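Local coordinates for LysR family transcriptional regulator (Vibrio vulnificus, PDB 5B7H), which probably regulates transcription as a DNA-binding LysR-family protein of the OxyR type, this chain being its regulatory domain, at residues A[56-61]-A[195-200]; A[91-96]-A[154-159]; A[102-107]-A[181-186]; A[111-116]-A[137-142]. The protein carries 1 engineered substitution. All blocks are in the same frame, centred on the assembly; numbering follows the deposited sequence.

All four contacts lie in the regulatory domain, whose fold is that of the periplasmic-binding-protein clan. Interaction 1 stands apart, its centre about 33 to 35 Å from the others; it packs helix 54-62 on the C-terminal end of strand 180-198, beside a bound sulfate. Interactions 2 and 3 lie about 12 Å apart between centres and meet where strands 81-95 and 180-198 are neighbours, with Ile94 O 2.8 Å from Val181 N. Interaction 4 joins two loops about 14 Å, centre to centre, from interaction 3, and Leu111 CD2 packs on Ile102 CG2 at 3.9 Å. Between interactions 2 and 4 the nearest atoms are about 5 Å apart. Helix 149-157 of interaction 2 also meets the second subunit.

Interaction 1. Residues A[56-61]-A[195-200]; sequences NLLTAL and GLVWRP. With SO4 (sulfate ion), chain D.
The guanidinium of Arg199 works through its edge, with NH1 turned to the backbone carbonyl of Leu61 and NH2 to the sulfate. Arg199 NH1 lies 2.8 Å from Leu61 O, in the carbonyl plane and on a lone pair, although the oxygen sits 23° out of the guanidinium plane. On the sulfate side, Arg199 NH2 reaches sulfate O2 at 3.0 Å in a nearly straight bond (170°). Trp198 turns its CB away from the helix; Leu196 CB lies in plane at the edge of its ring, which meets Phe208 of helix 205-217. Toward the helix Trp198 offers its CA, which Leu61 CD2 touches at 3.9 Å.

Leu61 carries the apolar half. Its CG is anti to the backbone N (chi1 -178°); CD2 turns to Val197 CG1 at 3.9 Å, the two side chains crossing at about a right angle, and CD1 to Arg199 NH1 at 3.6 Å. Leu58 CD2 adds a looser contact, 4.4 Å from Val197 CG1. Branched aliphatic residues suit this buried seam, where helix 54-62, which connects parallel strands 45-51 and 68-73, lies against strand 180-198.

Arg199 NH1 also donates to Leu66 O, and Ser203 N shares the sulfate. A cation beside a carbonyl of the last helical turn would probably stabilise the negative end of the helix dipole, while the sulfate, probably from the crystallisation liquor, would offset its charge.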
# COMPACT_ATOMS: atom_id res chain seq x y z
N ASN A 56 -12.20 -11.53 -0.56
CA ASN A 56 -12.42 -11.30 0.86
C ASN A 56 -13.44 -10.18 1.09
O ASN A 56 -14.27 -10.23 2.03
CB ASN A 56 -11.09 -10.98 1.56
CG ASN A 56 -10.21 -12.22 1.71
OD1 ASN A 56 -10.70 -13.35 1.65
ND2 ASN A 56 -8.89 -12.01 1.89
N LEU A 57 -13.38 -9.14 0.25
CA LEU A 57 -14.35 -8.05 0.42
C LEU A 57 -15.76 -8.53 0.12
O LEU A 57 -16.71 -8.13 0.80
CB LEU A 57 -14.02 -6.88 -0.51
CG LEU A 57 -12.73 -6.10 -0.18
CD1 LEU A 57 -12.47 -5.05 -1.27
CD2 LEU A 57 -12.88 -5.45 1.20
N LEU A 58 -15.91 -9.35 -0.92
CA LEU A 58 -17.25 -9.86 -1.26
C LEU A 58 -17.82 -10.72 -0.12
O LEU A 58 -19.02 -10.64 0.21
CB LEU A 58 -17.21 -10.62 -2.60
CG LEU A 58 -17.16 -9.64 -3.81
CD1 LEU A 58 -16.73 -10.44 -5.05
CD2 LEU A 58 -18.53 -8.95 -4.02
N THR A 59 -16.98 -11.57 0.50
CA THR A 59 -17.46 -12.34 1.65
C THR A 59 -17.91 -11.43 2.79
O THR A 59 -19.00 -11.60 3.35
CB THR A 59 -16.33 -13.23 2.11
OG1 THR A 59 -15.95 -14.09 1.01
CG2 THR A 59 -16.74 -14.05 3.34
N ALA A 60 -17.11 -10.39 3.09
CA ALA A 60 -17.51 -9.46 4.14
C ALA A 60 -18.80 -8.73 3.78
O ALA A 60 -19.67 -8.54 4.65
CB ALA A 60 -16.39 -8.45 4.34
N LEU A 61 -18.97 -8.37 2.50
CA LEU A 61 -20.20 -7.72 2.09
C LEU A 61 -21.40 -8.66 2.25
O LEU A 61 -22.44 -8.24 2.77
CB LEU A 61 -20.08 -7.28 0.63
CG LEU A 61 -21.31 -6.54 0.08
CD1 LEU A 61 -21.58 -5.19 0.79
CD2 LEU A 61 -21.20 -6.41 -1.48
N GLY A 195 -16.40 0.42 -9.92
CA GLY A 195 -17.80 0.44 -9.54
C GLY A 195 -18.02 0.29 -8.06
O GLY A 195 -17.12 -0.06 -7.31
N LEU A 196 -19.25 0.59 -7.66
CA LEU A 196 -19.72 0.38 -6.29
C LEU A 196 -20.57 -0.88 -6.29
O LEU A 196 -21.33 -1.14 -7.23
CB LEU A 196 -20.56 1.54 -5.74
CG LEU A 196 -19.69 2.64 -5.09
CD1 LEU A 196 -18.75 3.35 -6.14
CD2 LEU A 196 -20.63 3.65 -4.34
N VAL A 197 -20.49 -1.65 -5.21
CA VAL A 197 -21.19 -2.93 -5.09
C VAL A 197 -21.81 -3.02 -3.70
O VAL A 197 -21.13 -2.76 -2.70
CB VAL A 197 -20.22 -4.11 -5.29
CG1 VAL A 197 -20.96 -5.47 -5.22
CG2 VAL A 197 -19.55 -3.99 -6.68
N TRP A 198 -23.06 -3.49 -3.61
CA TRP A 198 -23.76 -3.54 -2.32
C TRP A 198 -24.82 -4.64 -2.35
O TRP A 198 -25.07 -5.24 -3.39
CB TRP A 198 -24.40 -2.22 -1.91
CG TRP A 198 -25.47 -1.69 -2.83
CD1 TRP A 198 -26.83 -1.90 -2.72
CD2 TRP A 198 -25.28 -0.80 -3.95
NE1 TRP A 198 -27.51 -1.17 -3.71
CE2 TRP A 198 -26.57 -0.51 -4.47
CE3 TRP A 198 -24.15 -0.25 -4.56
CZ2 TRP A 198 -26.75 0.34 -5.60
CZ3 TRP A 198 -24.34 0.61 -5.69
CH2 TRP A 198 -25.64 0.89 -6.17
N ARG A 199 -25.47 -4.88 -1.21
CA ARG A 199 -26.47 -5.96 -1.13
C ARG A 199 -27.82 -5.45 -1.60
O ARG A 199 -28.25 -4.37 -1.18
CB ARG A 199 -26.64 -6.43 0.29
CG ARG A 199 -25.37 -7.08 0.86
CD ARG A 199 -25.62 -7.67 2.25
NE ARG A 199 -26.01 -6.67 3.23
CZ ARG A 199 -25.14 -5.84 3.81
NH1 ARG A 199 -23.83 -5.90 3.52
NH2 ARG A 199 -25.60 -4.92 4.65
N PRO A 200 -28.53 -6.21 -2.44
CA PRO A 200 -29.88 -5.77 -2.86
C PRO A 200 -30.83 -5.55 -1.71
O PRO A 200 -31.77 -4.74 -1.84
CB PRO A 200 -30.40 -6.95 -3.69
CG PRO A 200 -29.19 -7.73 -4.12
CD PRO A 200 -28.08 -7.47 -3.08
S SO4 D . -28.66 -3.16 6.09
O1 SO4 D . -29.72 -2.36 5.47
O2 SO4 D . -28.49 -4.42 5.35
O3 SO4 D . -28.97 -3.39 7.50
O4 SO4 D . -27.45 -2.35 6.08

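Interaction 2. Residues A[91-96]-A[154-159]; sequences KMVISR and QMVANG
Val93 meets Val156 first as strand 81-95 runs past the end of helix 149-157. A methyl of Val156 rests on the strand backbone, its CG1 3.5 Å from Val93 O. CG1, anti to the backbone N (chi1 172°), is the branch that meets the strand. In the conformer modelled here, Val93 CG2 lies 4.0 Å from the same Val156 CG1, and the two side chains cross at about a right angle. Val93 O has its polar need met by Thr162 OG1, so a methyl beside it costs little.

At Ile94 the CB points away from the helix, and the backbone makes the contact: its CA lies 3.8 Å from Val156 CG1. Valine, with no atoms beyond its two methyls, lets helix and strand backbones come close.

Ser95 turns its CB back toward the helix, and in the modelled conformer this carbon packs 3.6 Å from Val156 O. Gly159, with phi 95°, ends the helix in a Schellman motif; a residue without a side chain suits that positive phi and leaves its CA bare to the serine. A water bridges the two backbones, accepting from Ser95 N at 3.0 Å and donating to Val156 O at 2.8 Å.

Val156 O thus takes two donors near the helix end, where Gly159 N of the Schellman motif and the water both reach it. The neighbouring Ala157 O is met by Asn39 ND2 of the second subunit. Strand and helix are therefore joined by valine packing and one shared water, which satisfies backbone groups on both sides at a helix that also faces the dimer partner.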
# COMPACT_ATOMS: atom_id res chain seq x y z
N LYS A 91 -1.63 2.31 -18.11
CA LYS A 91 -0.41 2.67 -18.81
C LYS A 91 0.61 1.57 -18.56
O LYS A 91 0.43 0.71 -17.70
CB LYS A 91 0.14 3.97 -18.26
CG LYS A 91 -0.78 5.18 -18.49
CD LYS A 91 -0.81 5.52 -19.95
CE LYS A 91 -1.27 6.96 -20.13
NZ LYS A 91 -2.69 7.03 -19.84
N MET A 92 1.67 1.58 -19.33
CA MET A 92 2.84 0.78 -18.99
C MET A 92 3.93 1.69 -18.46
O MET A 92 3.97 2.89 -18.73
CB MET A 92 3.32 -0.02 -20.22
CG MET A 92 2.23 -0.94 -20.75
SD MET A 92 2.81 -2.08 -22.02
CE MET A 92 3.87 -3.12 -20.98
N VAL A 93 4.85 1.11 -17.69
CA VAL A 93 5.96 1.89 -17.17
C VAL A 93 7.25 1.11 -17.39
O VAL A 93 7.26 -0.13 -17.34
CB VAL A 93 5.84 2.25 -15.66
CG1 VAL A 93 4.81 3.32 -15.40
CG2 VAL A 93 5.54 0.98 -14.83
N ILE A 94 8.33 1.83 -17.63
CA ILE A 94 9.67 1.27 -17.69
C ILE A 94 10.63 2.25 -17.02
O ILE A 94 10.34 3.44 -16.87
CB ILE A 94 10.15 1.02 -19.15
CG1 ILE A 94 10.27 2.34 -19.92
CG2 ILE A 94 9.20 0.08 -19.84
CD1 ILE A 94 10.73 2.15 -21.41
N SER A 95 11.77 1.75 -16.59
CA SER A 95 12.75 2.69 -16.07
C SER A 95 13.36 3.54 -17.19
O SER A 95 13.53 3.09 -18.33
CB SER A 95 13.84 1.96 -15.31
OG SER A 95 14.63 1.22 -16.22
N ARG A 96 13.68 4.79 -16.84
CA ARG A 96 14.39 5.66 -17.78
C ARG A 96 15.65 4.98 -18.32
O ARG A 96 15.99 5.14 -19.50
CB ARG A 96 14.79 6.91 -16.99
CG ARG A 96 15.58 7.94 -17.76
CD ARG A 96 14.74 8.47 -18.90
NE ARG A 96 13.80 9.55 -18.55
CZ ARG A 96 13.27 10.35 -19.48
NH1 ARG A 96 13.59 10.15 -20.77
NH2 ARG A 96 12.43 11.33 -19.15
N GLN A 154 8.61 -0.82 -7.88
CA GLN A 154 10.02 -0.75 -7.48
C GLN A 154 10.87 -1.72 -8.29
O GLN A 154 12.01 -1.39 -8.65
CB GLN A 154 10.18 -1.02 -5.99
CG GLN A 154 9.63 0.13 -5.13
CD GLN A 154 9.15 -0.31 -3.75
OE1 GLN A 154 9.15 -1.51 -3.42
NE2 GLN A 154 8.66 0.65 -2.98
N MET A 155 10.37 -2.93 -8.58
CA MET A 155 11.15 -3.84 -9.44
C MET A 155 11.33 -3.27 -10.84
O MET A 155 12.41 -3.38 -11.43
CB MET A 155 10.52 -5.22 -9.52
CG MET A 155 10.65 -5.98 -8.21
SD MET A 155 10.10 -7.69 -8.30
CE MET A 155 8.32 -7.50 -8.35
N VAL A 156 10.29 -2.62 -11.38
CA VAL A 156 10.44 -1.96 -12.68
C VAL A 156 11.47 -0.84 -12.56
O VAL A 156 12.32 -0.66 -13.44
CB VAL A 156 9.07 -1.47 -13.17
CG1 VAL A 156 9.23 -0.58 -14.44
CG2 VAL A 156 8.17 -2.68 -13.50
N ALA A 157 11.39 -0.06 -11.46
CA ALA A 157 12.37 1.01 -11.24
C ALA A 157 13.80 0.49 -11.12
O ALA A 157 14.76 1.21 -11.41
CB ALA A 157 12.00 1.87 -10.04
N ASN A 158 13.97 -0.74 -10.63
CA ASN A 158 15.29 -1.36 -10.59
C ASN A 158 15.78 -1.82 -11.97
O ASN A 158 16.89 -2.37 -12.07
CB ASN A 158 15.17 -2.57 -9.62
CG ASN A 158 16.53 -3.18 -9.22
OD1 ASN A 158 17.56 -2.50 -8.89
ND2 ASN A 158 16.49 -4.45 -9.12
N GLY A 159 14.93 -1.72 -13.00
CA GLY A 159 15.31 -2.04 -14.36
C GLY A 159 14.99 -3.45 -14.80
O GLY A 159 15.49 -3.90 -15.84
O HOH W 1 12.45 -1.10 -16.18

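Interaction 3. Residues A[102-107]-A[181-186]; sequences IKVPIK and VVIEPP
Ile183 and Val104 meet through branches that their torsions set out. In the modelled conformer of Ile183, CG1 is anti to the carbonyl carbon (chi1 -53°), leaving CG2 anti to the backbone N, and chi2 (-61°) places CD1; in Val104, CG1 is anti to the backbone N (chi1 176°). The side chains reach toward each other tip to tip, with Val104 CG2 3.7 Å from Ile183 CD1 and Val104 CG1 3.8 Å from Ile183 CG2.

Ile106 comes at the same residue from another direction, crossing it at about a right angle, and its CG1 lies 3.8 Å from Ile183 CG2. A single branched methyl of Ile183 therefore serves both loop residues. The cis peptide bond before Pro105 bends the chain between Val104 and Ile106, both of which turn their CB to strand 180-198.

Three residues after Ile183, where the strand is interrupted, the ring of Pro186 takes over. Its CG packs at 4.2 Å from Ile106 CG2 and is set against the carbonyl oxygen, 3.3 Å from Ile106 O.

The contact joins the loop after strand 81-95 to the early part of strand 180-198, whose Ile183 also pairs by backbone with Met92. Since methyls and a proline ring do the joining, the loop's hold on the strand here is hydrophobic, and partly at the surface.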
# COMPACT_ATOMS: atom_id res chain seq x y z
N ILE A 102 14.04 -1.12 -24.62
CA ILE A 102 12.64 -1.39 -24.88
C ILE A 102 12.14 -0.32 -25.85
O ILE A 102 12.25 0.88 -25.56
CB ILE A 102 11.82 -1.40 -23.57
CG1 ILE A 102 12.28 -2.55 -22.65
CG2 ILE A 102 10.35 -1.49 -23.85
CD1 ILE A 102 11.42 -2.78 -21.43
N LYS A 103 11.62 -0.74 -27.00
CA LYS A 103 11.23 0.20 -28.04
C LYS A 103 9.79 0.65 -27.85
O LYS A 103 8.93 -0.13 -27.45
CB LYS A 103 11.36 -0.45 -29.42
CG LYS A 103 10.79 0.37 -30.58
CD LYS A 103 11.48 -0.01 -31.89
CE LYS A 103 12.91 0.55 -31.96
NZ LYS A 103 12.93 2.02 -32.24
N VAL A 104 9.54 1.92 -28.15
CA VAL A 104 8.22 2.54 -28.04
C VAL A 104 7.81 3.01 -29.44
O VAL A 104 8.61 3.67 -30.11
CB VAL A 104 8.23 3.73 -27.06
CG1 VAL A 104 6.86 4.42 -27.04
CG2 VAL A 104 8.67 3.27 -25.65
N PRO A 105 6.59 2.70 -29.93
CA PRO A 105 5.50 1.99 -29.23
C PRO A 105 5.88 0.57 -28.85
O PRO A 105 6.64 -0.10 -29.57
CB PRO A 105 4.38 1.91 -30.27
CG PRO A 105 4.75 2.88 -31.32
CD PRO A 105 6.25 2.95 -31.33
N ILE A 106 5.37 0.14 -27.69
CA ILE A 106 5.58 -1.23 -27.23
C ILE A 106 4.86 -2.19 -28.15
O ILE A 106 3.69 -2.01 -28.49
CB ILE A 106 5.04 -1.39 -25.80
CG1 ILE A 106 5.75 -0.44 -24.87
CG2 ILE A 106 5.28 -2.84 -25.32
CD1 ILE A 106 7.16 -0.78 -24.77
N LYS A 107 5.57 -3.23 -28.56
CA LYS A 107 4.98 -4.39 -29.21
C LYS A 107 5.41 -5.58 -28.37
O LYS A 107 6.62 -5.78 -28.15
CB LYS A 107 5.52 -4.52 -30.64
CG LYS A 107 4.96 -5.66 -31.42
CD LYS A 107 5.69 -5.75 -32.78
CE LYS A 107 4.94 -6.61 -33.77
NZ LYS A 107 4.87 -8.03 -33.34
N VAL A 181 9.37 6.01 -16.90
CA VAL A 181 8.77 6.58 -18.10
C VAL A 181 7.42 5.92 -18.29
O VAL A 181 7.31 4.69 -18.19
CB VAL A 181 9.65 6.32 -19.34
CG1 VAL A 181 8.95 6.87 -20.58
CG2 VAL A 181 11.01 7.04 -19.14
N VAL A 182 6.40 6.72 -18.56
CA VAL A 182 5.03 6.25 -18.77
C VAL A 182 4.78 6.13 -20.27
O VAL A 182 5.00 7.08 -21.03
CB VAL A 182 4.03 7.22 -18.13
CG1 VAL A 182 2.61 6.79 -18.43
CG2 VAL A 182 4.28 7.25 -16.63
N ILE A 183 4.29 4.96 -20.67
CA ILE A 183 4.06 4.59 -22.06
C ILE A 183 2.61 4.13 -22.21
O ILE A 183 1.96 3.73 -21.25
CB ILE A 183 5.04 3.46 -22.49
CG1 ILE A 183 6.48 3.87 -22.19
CG2 ILE A 183 4.92 3.17 -23.97
CD1 ILE A 183 6.90 5.12 -22.94
N GLU A 184 2.09 4.20 -23.48
CA GLU A 184 0.78 3.63 -23.73
C GLU A 184 0.91 2.14 -24.01
O GLU A 184 1.86 1.72 -24.67
CB GLU A 184 0.18 4.28 -24.99
CG GLU A 184 -0.22 5.70 -24.77
CD GLU A 184 -1.56 5.87 -24.02
OE1 GLU A 184 -1.96 7.04 -23.84
OE2 GLU A 184 -2.23 4.87 -23.65
N PRO A 185 -0.03 1.32 -23.50
CA PRO A 185 -0.03 -0.10 -23.86
C PRO A 185 -0.43 -0.27 -25.31
O PRO A 185 -1.15 0.57 -25.88
CB PRO A 185 -1.11 -0.69 -22.94
CG PRO A 185 -1.37 0.37 -21.89
CD PRO A 185 -1.11 1.67 -22.58
N PRO A 186 -0.03 -1.38 -25.94
CA PRO A 186 -0.26 -1.56 -27.38
C PRO A 186 -1.74 -1.60 -27.68
O PRO A 186 -2.56 -1.96 -26.84
CB PRO A 186 0.36 -2.94 -27.67
CG PRO A 186 1.28 -3.21 -26.55
CD PRO A 186 0.72 -2.50 -25.35

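Interaction 4. Residues A[111-116]-A[137-142]; sequences LPDESV and DKEKIN
Lys140 NZ is gripped by two oxygens of segment 111-116. It donates to Leu111 O at 2.8 Å, tilted 24° from the carbonyl plane, and to Asp113 OD2 at 2.9 Å, a salt bridge that meets the carboxylate oxygen nearly along its C-O bond. The lysine chain bends at chi2 (-52°), which sets CD beside Pro112 O at 3.6 Å; from there the chain runs extended to NZ. Lysine suits the place: its long chain carries the ammonium to both oxygens.

The turn itself, type II from Pro112 to Ser115, has Glu114 at a positive phi. Ser115 OG donates to Pro112 O at 2.7 Å, bracing the turn. Around it the backbones pair: Glu114 N donates to Glu139 O, Val116 N to Lys140 O and Asn142 N to Val116 O, the last two 2.8 Å long and making Val116 and Ile141 a single bridge. Val116 N meets its oxygen almost head-on, whereas Asn142 N comes in 35° above the carbonyl plane.

Asn142 adds a side-chain bond. Its ND2 reaches Glu114 O at 2.9 Å, with the oxygen close to the amide plane and ND2 in the carbonyl plane, while OD1 is taken by Phe144 N. With both ends engaged, the amide is fixed in rotation.

Across the segments, Asp113 OD1 and Glu139 OE2 stand 4.3 Å apart. The lysine ammonium probably eases that repulsion, and together with the backbone bonds it ties the two loops flanking helix 124-132 into one polar unit.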
# COMPACT_ATOMS: atom_id res chain seq x y z
N LEU A 111 9.44 -7.60 -26.94
CA LEU A 111 9.99 -7.55 -25.59
C LEU A 111 10.75 -8.84 -25.34
O LEU A 111 10.48 -9.86 -25.96
CB LEU A 111 8.85 -7.49 -24.58
CG LEU A 111 7.98 -6.25 -24.61
CD1 LEU A 111 6.91 -6.41 -23.52
CD2 LEU A 111 8.83 -5.00 -24.34
N PRO A 112 11.70 -8.84 -24.41
CA PRO A 112 12.34 -10.10 -24.04
C PRO A 112 11.34 -11.00 -23.33
O PRO A 112 10.40 -10.52 -22.68
CB PRO A 112 13.44 -9.67 -23.06
CG PRO A 112 13.63 -8.20 -23.29
CD PRO A 112 12.29 -7.68 -23.70
N ASP A 113 11.55 -12.31 -23.45
CA ASP A 113 10.79 -13.25 -22.63
C ASP A 113 10.96 -12.89 -21.15
O ASP A 113 12.01 -12.41 -20.74
CB ASP A 113 11.33 -14.66 -22.85
CG ASP A 113 10.92 -15.23 -24.20
OD1 ASP A 113 11.38 -16.35 -24.53
OD2 ASP A 113 10.12 -14.59 -24.92
N GLU A 114 9.88 -13.10 -20.36
CA GLU A 114 9.90 -12.90 -18.90
C GLU A 114 10.19 -11.45 -18.52
O GLU A 114 10.70 -11.18 -17.43
CB GLU A 114 10.91 -13.80 -18.17
CG GLU A 114 10.85 -15.25 -18.57
CD GLU A 114 11.58 -16.19 -17.61
OE1 GLU A 114 11.29 -17.40 -17.66
OE2 GLU A 114 12.41 -15.73 -16.80
N SER A 115 9.86 -10.48 -19.37
CA SER A 115 10.11 -9.08 -19.01
C SER A 115 8.91 -8.37 -18.41
O SER A 115 9.07 -7.24 -17.93
CB SER A 115 10.62 -8.29 -20.22
OG SER A 115 9.63 -8.31 -21.27
N VAL A 116 7.73 -8.97 -18.44
CA VAL A 116 6.52 -8.33 -17.93
C VAL A 116 6.25 -8.88 -16.54
O VAL A 116 5.99 -10.08 -16.39
CB VAL A 116 5.33 -8.59 -18.86
CG1 VAL A 116 4.07 -7.97 -18.24
CG2 VAL A 116 5.63 -8.03 -20.19
N ASP A 137 0.73 -13.43 -25.07
CA ASP A 137 1.94 -14.27 -25.11
C ASP A 137 2.47 -14.48 -23.69
O ASP A 137 3.17 -13.61 -23.15
CB ASP A 137 3.01 -13.66 -25.99
CG ASP A 137 4.20 -14.58 -26.19
OD1 ASP A 137 5.05 -14.25 -27.05
OD2 ASP A 137 4.29 -15.66 -25.52
N LYS A 138 2.14 -15.64 -23.11
CA LYS A 138 2.51 -15.94 -21.73
C LYS A 138 4.02 -15.99 -21.52
O LYS A 138 4.48 -15.80 -20.39
CB LYS A 138 1.92 -17.28 -21.30
CG LYS A 138 0.42 -17.24 -20.97
CD LYS A 138 -0.16 -18.65 -20.77
CE LYS A 138 0.93 -19.73 -20.68
NZ LYS A 138 0.41 -21.13 -20.50
N GLU A 139 4.79 -16.25 -22.58
CA GLU A 139 6.24 -16.30 -22.44
C GLU A 139 6.84 -14.95 -22.04
O GLU A 139 7.98 -14.92 -21.55
CB GLU A 139 6.91 -16.81 -23.70
CG GLU A 139 6.88 -18.31 -23.82
CD GLU A 139 7.69 -18.82 -25.00
OE1 GLU A 139 7.39 -18.45 -26.16
OE2 GLU A 139 8.65 -19.60 -24.78
N LYS A 140 6.12 -13.86 -22.27
CA LYS A 140 6.66 -12.57 -21.89
C LYS A 140 6.51 -12.31 -20.41
O LYS A 140 7.05 -11.30 -19.91
CB LYS A 140 6.01 -11.43 -22.68
CG LYS A 140 6.15 -11.58 -24.21
CD LYS A 140 7.59 -11.83 -24.59
CE LYS A 140 7.78 -11.96 -26.10
NZ LYS A 140 9.21 -12.26 -26.43
N ILE A 141 5.78 -13.13 -19.68
CA ILE A 141 5.48 -12.82 -18.28
C ILE A 141 6.57 -13.43 -17.40
O ILE A 141 6.89 -14.63 -17.51
CB ILE A 141 4.09 -13.34 -17.88
CG1 ILE A 141 2.98 -12.70 -18.72
CG2 ILE A 141 3.87 -13.24 -16.34
CD1 ILE A 141 1.64 -13.43 -18.54
N ASN A 142 7.14 -12.62 -16.52
CA ASN A 142 8.15 -13.13 -15.62
C ASN A 142 7.53 -14.07 -14.59
O ASN A 142 6.45 -13.80 -14.06
CB ASN A 142 8.81 -11.96 -14.86
CG ASN A 142 10.09 -12.41 -14.14
OD1 ASN A 142 10.02 -13.06 -13.08
ND2 ASN A 142 11.26 -12.15 -14.75